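Long-range contact in putative ATP-dependent endonuclease of the OLD family (Thermus scotoductus, PDB 6P74), which degrades linear and supercoiled double-stranded DNA in the 5' to 3' direction, nicks circular DNA and has a DNA-stimulated ATPase activity: residues 76-90 and 122-134. Numbering follows the deposited sequence.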
loop_
_atom_site.group_PDB
_atom_site.type_symbol
_atom_site.label_atom_id
_atom_site.label_comp_id
_atom_site.label_asym_id
_atom_site.label_seq_id
_atom_site.Cartn_x
_atom_site.Cartn_y
_atom_site.Cartn_z
ATOM N N PHE A 76 9.971 -3.866 -24.397
ATOM C CA PHE A 76 8.990 -3.168 -25.207
ATOM C C PHE A 76 9.424 -3.137 -26.666
ATOM O O PHE A 76 10.541 -3.511 -27.024
ATOM C CB PHE A 76 8.756 -1.758 -24.676
ATOM C CG PHE A 76 10.012 -0.958 -24.554
ATOM C CD1 PHE A 76 10.613 -0.414 -25.675
ATOM C CD2 PHE A 76 10.601 -0.755 -23.321
ATOM C CE1 PHE A 76 11.771 0.315 -25.568
ATOM C CE2 PHE A 76 11.749 -0.030 -23.207
ATOM C CZ PHE A 76 12.336 0.511 -24.335
ATOM N N ASP A 77 8.505 -2.669 -27.508
ATOM C CA ASP A 77 8.636 -2.664 -28.951
ATOM C C ASP A 77 7.720 -1.578 -29.476
ATOM O O ASP A 77 6.579 -1.483 -29.009
ATOM C CB ASP A 77 8.254 -4.012 -29.555
ATOM C CG ASP A 77 8.458 -4.043 -31.040
ATOM O OD1 ASP A 77 9.624 -3.922 -31.466
ATOM O OD2 ASP A 77 7.460 -4.166 -31.775
ATOM N N PRO A 78 8.164 -0.744 -30.422
ATOM C CA PRO A 78 9.478 -0.779 -31.078
ATOM C C PRO A 78 10.607 -0.267 -30.203
ATOM O O PRO A 78 10.343 0.365 -29.181
ATOM C CB PRO A 78 9.284 0.155 -32.264
ATOM C CG PRO A 78 8.326 1.178 -31.726
ATOM C CD PRO A 78 7.355 0.399 -30.885
ATOM N N PRO A 79 11.852 -0.489 -30.631
ATOM C CA PRO A 79 12.994 -0.023 -29.836
ATOM C C PRO A 79 13.038 1.492 -29.750
ATOM O O PRO A 79 12.523 2.213 -30.612
ATOM C CB PRO A 79 14.207 -0.570 -30.600
ATOM C CG PRO A 79 13.640 -1.658 -31.493
ATOM C CD PRO A 79 12.284 -1.169 -31.861
ATOM N N TYR A 80 13.637 1.977 -28.673
ATOM C CA TYR A 80 13.901 3.399 -28.543
ATOM C C TYR A 80 15.296 3.688 -29.097
ATOM O O TYR A 80 16.282 3.069 -28.671
ATOM C CB TYR A 80 13.779 3.844 -27.088
ATOM C CG TYR A 80 13.873 5.354 -26.928
ATOM C CD1 TYR A 80 12.750 6.150 -27.093
ATOM C CD2 TYR A 80 15.080 5.977 -26.625
ATOM C CE1 TYR A 80 12.811 7.517 -26.948
ATOM C CE2 TYR A 80 15.153 7.359 -26.480
ATOM C CZ TYR A 80 14.013 8.125 -26.649
ATOM O OH TYR A 80 14.049 9.496 -26.509
ATOM N N THR A 81 15.378 4.609 -30.054
ATOM C CA THR A 81 16.665 4.990 -30.627
ATOM C C THR A 81 17.251 6.158 -29.841
ATOM O O THR A 81 16.655 7.240 -29.793
ATOM C CB THR A 81 16.534 5.372 -32.105
ATOM O OG1 THR A 81 16.077 4.249 -32.860
ATOM C CG2 THR A 81 17.899 5.834 -32.682
ATOM N N GLN A 82 18.429 5.952 -29.249
ATOM C CA GLN A 82 19.209 7.038 -28.659
ATOM C C GLN A 82 20.562 7.111 -29.357
ATOM O O GLN A 82 21.433 6.269 -29.123
ATOM C CB GLN A 82 19.389 6.851 -27.155
ATOM C CG GLN A 82 20.020 8.084 -26.509
ATOM C CD GLN A 82 19.231 8.559 -25.321
ATOM O OE1 GLN A 82 18.029 8.842 -25.418
ATOM N NE2 GLN A 82 19.889 8.620 -24.175
ATOM N N GLY A 83 20.751 8.123 -30.190
ATOM C CA GLY A 83 21.984 8.205 -30.956
ATOM C C GLY A 83 22.217 6.949 -31.775
ATOM O O GLY A 83 21.485 6.678 -32.729
ATOM N N SER A 84 23.227 6.163 -31.415
ATOM C CA SER A 84 23.525 4.931 -32.129
ATOM C C SER A 84 23.035 3.694 -31.389
ATOM O O SER A 84 23.336 2.575 -31.808
ATOM C CB SER A 84 25.026 4.820 -32.388
ATOM O OG SER A 84 25.724 4.786 -31.159
ATOM N N PHE A 85 22.286 3.865 -30.308
ATOM C CA PHE A 85 21.793 2.749 -29.512
ATOM C C PHE A 85 20.306 2.541 -29.753
ATOM O O PHE A 85 19.551 3.504 -29.909
ATOM C CB PHE A 85 22.047 2.980 -28.023
ATOM C CG PHE A 85 23.491 3.177 -27.690
ATOM C CD1 PHE A 85 24.388 2.127 -27.798
ATOM C CD2 PHE A 85 23.961 4.415 -27.286
ATOM C CE1 PHE A 85 25.729 2.308 -27.502
ATOM C CE2 PHE A 85 25.301 4.604 -26.993
ATOM C CZ PHE A 85 26.187 3.548 -27.099
ATOM N N ASN A 86 19.895 1.277 -29.789
ATOM C CA ASN A 86 18.485 0.898 -29.846
ATOM C C ASN A 86 18.158 0.115 -28.581
ATOM O O ASN A 86 18.564 -1.044 -28.438
ATOM C CB ASN A 86 18.177 0.076 -31.097
ATOM C CG ASN A 86 18.379 0.865 -32.372
ATOM O OD1 ASN A 86 17.599 1.759 -32.687
ATOM N ND2 ASN A 86 19.432 0.539 -33.113
ATOM N N ILE A 87 17.433 0.744 -27.676
ATOM C CA ILE A 87 17.069 0.137 -26.405
ATOM C C ILE A 87 15.712 -0.527 -26.533
ATOM O O ILE A 87 14.768 0.062 -27.075
ATOM C CB ILE A 87 17.050 1.193 -25.290
ATOM C CG1 ILE A 87 18.420 1.868 -25.182
ATOM C CG2 ILE A 87 16.566 0.559 -23.982
ATOM C CD1 ILE A 87 19.585 0.894 -25.241
ATOM N N THR A 88 15.600 -1.748 -26.010
ATOM C CA THR A 88 14.361 -2.516 -26.083
ATOM C C THR A 88 13.851 -2.953 -24.712
ATOM O O THR A 88 12.891 -3.732 -24.641
ATOM C CB THR A 88 14.546 -3.742 -26.991
ATOM O OG1 THR A 88 15.313 -4.742 -26.310
ATOM C CG2 THR A 88 15.278 -3.351 -28.278
ATOM N N ALA A 89 14.454 -2.477 -23.624
ATOM C CA ALA A 89 14.014 -2.894 -22.298
ATOM C C ALA A 89 14.726 -2.062 -21.247
ATOM O O ALA A 89 15.795 -1.506 -21.493
ATOM C CB ALA A 89 14.274 -4.384 -22.052
ATOM N N PHE A 90 14.107 -1.984 -20.074
ATOM C CA PHE A 90 14.679 -1.367 -18.891
ATOM C C PHE A 90 14.767 -2.414 -17.794
ATOM O O PHE A 90 13.877 -3.262 -17.675
ATOM C CB PHE A 90 13.823 -0.205 -18.411
ATOM C CG PHE A 90 13.587 0.842 -19.440
ATOM C CD1 PHE A 90 14.576 1.164 -20.366
ATOM C CD2 PHE A 90 12.397 1.544 -19.462
ATOM C CE1 PHE A 90 14.372 2.154 -21.310
ATOM C CE2 PHE A 90 12.179 2.547 -20.403
ATOM C CZ PHE A 90 13.158 2.847 -21.330
ATOM N N PRO A 122 28.639 2.779 -19.111
ATOM C CA PRO A 122 27.365 2.273 -19.636
ATOM C C PRO A 122 26.412 3.396 -20.017
ATOM O O PRO A 122 26.476 4.513 -19.492
ATOM C CB PRO A 122 26.798 1.445 -18.472
ATOM C CG PRO A 122 27.441 2.003 -17.256
ATOM C CD PRO A 122 28.829 2.445 -17.688
ATOM N N LEU A 123 25.523 3.082 -20.957
ATOM C CA LEU A 123 24.414 3.972 -21.283
ATOM C C LEU A 123 23.429 4.020 -20.123
ATOM O O LEU A 123 23.025 2.981 -19.590
ATOM C CB LEU A 123 23.707 3.500 -22.551
ATOM C CG LEU A 123 22.619 4.428 -23.088
ATOM C CD1 LEU A 123 23.249 5.564 -23.877
ATOM C CD2 LEU A 123 21.646 3.649 -23.949
ATOM N N ARG A 124 23.058 5.225 -19.718
ATOM C CA ARG A 124 22.119 5.413 -18.628
ATOM C C ARG A 124 20.747 5.714 -19.210
ATOM O O ARG A 124 20.617 6.153 -20.355
ATOM C CB ARG A 124 22.579 6.541 -17.696
ATOM C CG ARG A 124 24.091 6.571 -17.481
ATOM C CD ARG A 124 24.445 6.946 -16.055
ATOM N NE ARG A 124 23.816 6.010 -15.127
ATOM C CZ ARG A 124 24.429 4.964 -14.579
ATOM N NH1 ARG A 124 25.709 4.728 -14.853
ATOM N NH2 ARG A 124 23.758 4.157 -13.755
ATOM N N VAL A 125 19.716 5.447 -18.414
ATOM C CA VAL A 125 18.346 5.710 -18.840
ATOM C C VAL A 125 18.035 7.183 -18.605
ATOM O O VAL A 125 18.095 7.668 -17.470
ATOM C CB VAL A 125 17.357 4.801 -18.099
ATOM C CG1 VAL A 125 17.379 5.080 -16.597
ATOM C CG2 VAL A 125 15.944 4.981 -18.664
ATOM N N GLY A 126 17.720 7.907 -19.683
ATOM C CA GLY A 126 17.376 9.312 -19.595
ATOM C C GLY A 126 15.862 9.534 -19.557
ATOM O O GLY A 126 15.056 8.611 -19.712
ATOM N N THR A 127 15.496 10.799 -19.354
ATOM C CA THR A 127 14.092 11.188 -19.237
ATOM C C THR A 127 13.303 10.812 -20.486
ATOM O O THR A 127 12.297 10.095 -20.412
ATOM C CB THR A 127 13.998 12.696 -18.980
ATOM O OG1 THR A 127 14.529 13.000 -17.683
ATOM C CG2 THR A 127 12.553 13.173 -19.063
ATOM N N ASP A 128 13.730 11.316 -21.645
ATOM C CA ASP A 128 13.022 11.014 -22.885
ATOM C C ASP A 128 12.905 9.514 -23.089
ATOM O O ASP A 128 11.878 9.019 -23.565
ATOM C CB ASP A 128 13.743 11.653 -24.073
ATOM C CG ASP A 128 14.022 13.133 -23.863
ATOM O OD1 ASP A 128 13.089 13.955 -24.028
ATOM O OD2 ASP A 128 15.176 13.466 -23.512
ATOM N N MET A 129 13.957 8.777 -22.731
ATOM C CA MET A 129 13.974 7.343 -22.940
ATOM C C MET A 129 12.935 6.656 -22.067
ATOM O O MET A 129 12.176 5.812 -22.546
ATOM C CB MET A 129 15.366 6.790 -22.659
ATOM C CG MET A 129 15.491 5.277 -22.930
ATOM S SD MET A 129 17.185 4.682 -22.695
ATOM C CE MET A 129 17.917 5.238 -24.207
ATOM N N ARG A 130 12.872 7.012 -20.786
ATOM C CA ARG A 130 11.896 6.372 -19.918
ATOM C C ARG A 130 10.474 6.814 -20.253
ATOM O O ARG A 130 9.558 5.986 -20.257
ATOM C CB ARG A 130 12.210 6.648 -18.451
ATOM C CG ARG A 130 11.539 5.644 -17.505
ATOM C CD ARG A 130 11.701 6.077 -16.068
ATOM N NE ARG A 130 10.402 6.209 -15.423
ATOM C CZ ARG A 130 9.701 7.333 -15.390
ATOM N NH1 ARG A 130 10.181 8.429 -15.959
ATOM N NH2 ARG A 130 8.528 7.362 -14.790
ATOM N N ASN A 131 10.265 8.109 -20.538
ATOM C CA ASN A 131 8.924 8.562 -20.891
ATOM C C ASN A 131 8.427 7.912 -22.172
ATOM O O ASN A 131 7.211 7.812 -22.380
ATOM C CB ASN A 131 8.881 10.074 -21.035
ATOM C CG ASN A 131 9.155 10.796 -19.724
ATOM O OD1 ASN A 131 9.173 10.186 -18.651
ATOM N ND2 ASN A 131 9.381 12.111 -19.809
ATOM N N HIS A 132 9.344 7.471 -23.031
ATOM C CA HIS A 132 8.980 6.666 -24.189
ATOM C C HIS A 132 7.932 5.623 -23.826
ATOM O O HIS A 132 6.919 5.475 -24.519
ATOM C CB HIS A 132 10.237 5.988 -24.745
ATOM C CG HIS A 132 9.980 5.009 -25.844
ATOM N ND1 HIS A 132 9.384 5.364 -27.035
ATOM C CD2 HIS A 132 10.262 3.686 -25.944
ATOM C CE1 HIS A 132 9.298 4.298 -27.817
ATOM N NE2 HIS A 132 9.835 3.268 -27.183
ATOM N N ALA A 133 8.164 4.892 -22.735
ATOM C CA ALA A 133 7.398 3.698 -22.405
ATOM C C ALA A 133 6.489 3.870 -21.191
ATOM O O ALA A 133 5.985 2.868 -20.670
ATOM C CB ALA A 133 8.347 2.519 -22.177
ATOM N N ARG A 134 6.257 5.101 -20.738
ATOM C CA ARG A 134 5.470 5.305 -19.528
ATOM C C ARG A 134 4.026 4.850 -19.704
ATOM O O ARG A 134 3.429 4.959 -20.781
ATOM C CB ARG A 134 5.496 6.770 -19.104
ATOM C CG ARG A 134 6.551 7.037 -18.060
ATOM C CD ARG A 134 6.743 8.526 -17.846
ATOM N NE ARG A 134 5.646 9.108 -17.079
ATOM C CZ ARG A 134 5.477 10.412 -16.884
ATOM N NH1 ARG A 134 6.334 11.284 -17.412
ATOM N NH2 ARG A 134 4.450 10.850 -16.166
#
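M129 lies against the face of the hairpin 79-90, where Y80, Q82, I87 and F90 surround its chain. That chain runs extended, CG anti to the backbone N (chi1 -177°), and bends only at the last torsion, so that CE lies 3.5 Å from I87 CG1 and also touches CB and the amide of Q82. The flexible, unbranched thioether follows the uneven surface made by these four side chains; SD sits obliquely beside the F90 ring in a Met-aromatic contact. F90 brings its edge to the backbone, CZ 3.4 Å from M129 O, while V125 CG2 sits over one face near its rim. Farther along, the two methyls of L123 let it serve both an aliphatic chain and a ring: CD2 meets I87 CD1 at 3.7 Å, tip to tip, and CD1 meets F85 CD2.

Aromatic contacts dominate the other end. Y80 is broad enough to serve two helix residues: M129 CA packs over its ring face, 3.9 Å from the centroid, a CH-pi contact, and Y80 CD1 in turn lies 3.2 Å above the H132 ring plane. H132 and F76 form an offset edge-to-face pair, H132 giving the edge, with planes at 70°, completing an aromatic cluster.

Behind this layer, helix 34-45 packs on F90 and small A133, and P107 of strand 100-109 backs I87 and L123. Helix 127-132 runs nearly antiparallel to strand 79-82 and steeply across strand 85-90, on the antiparallel sheet of the ATPase domain.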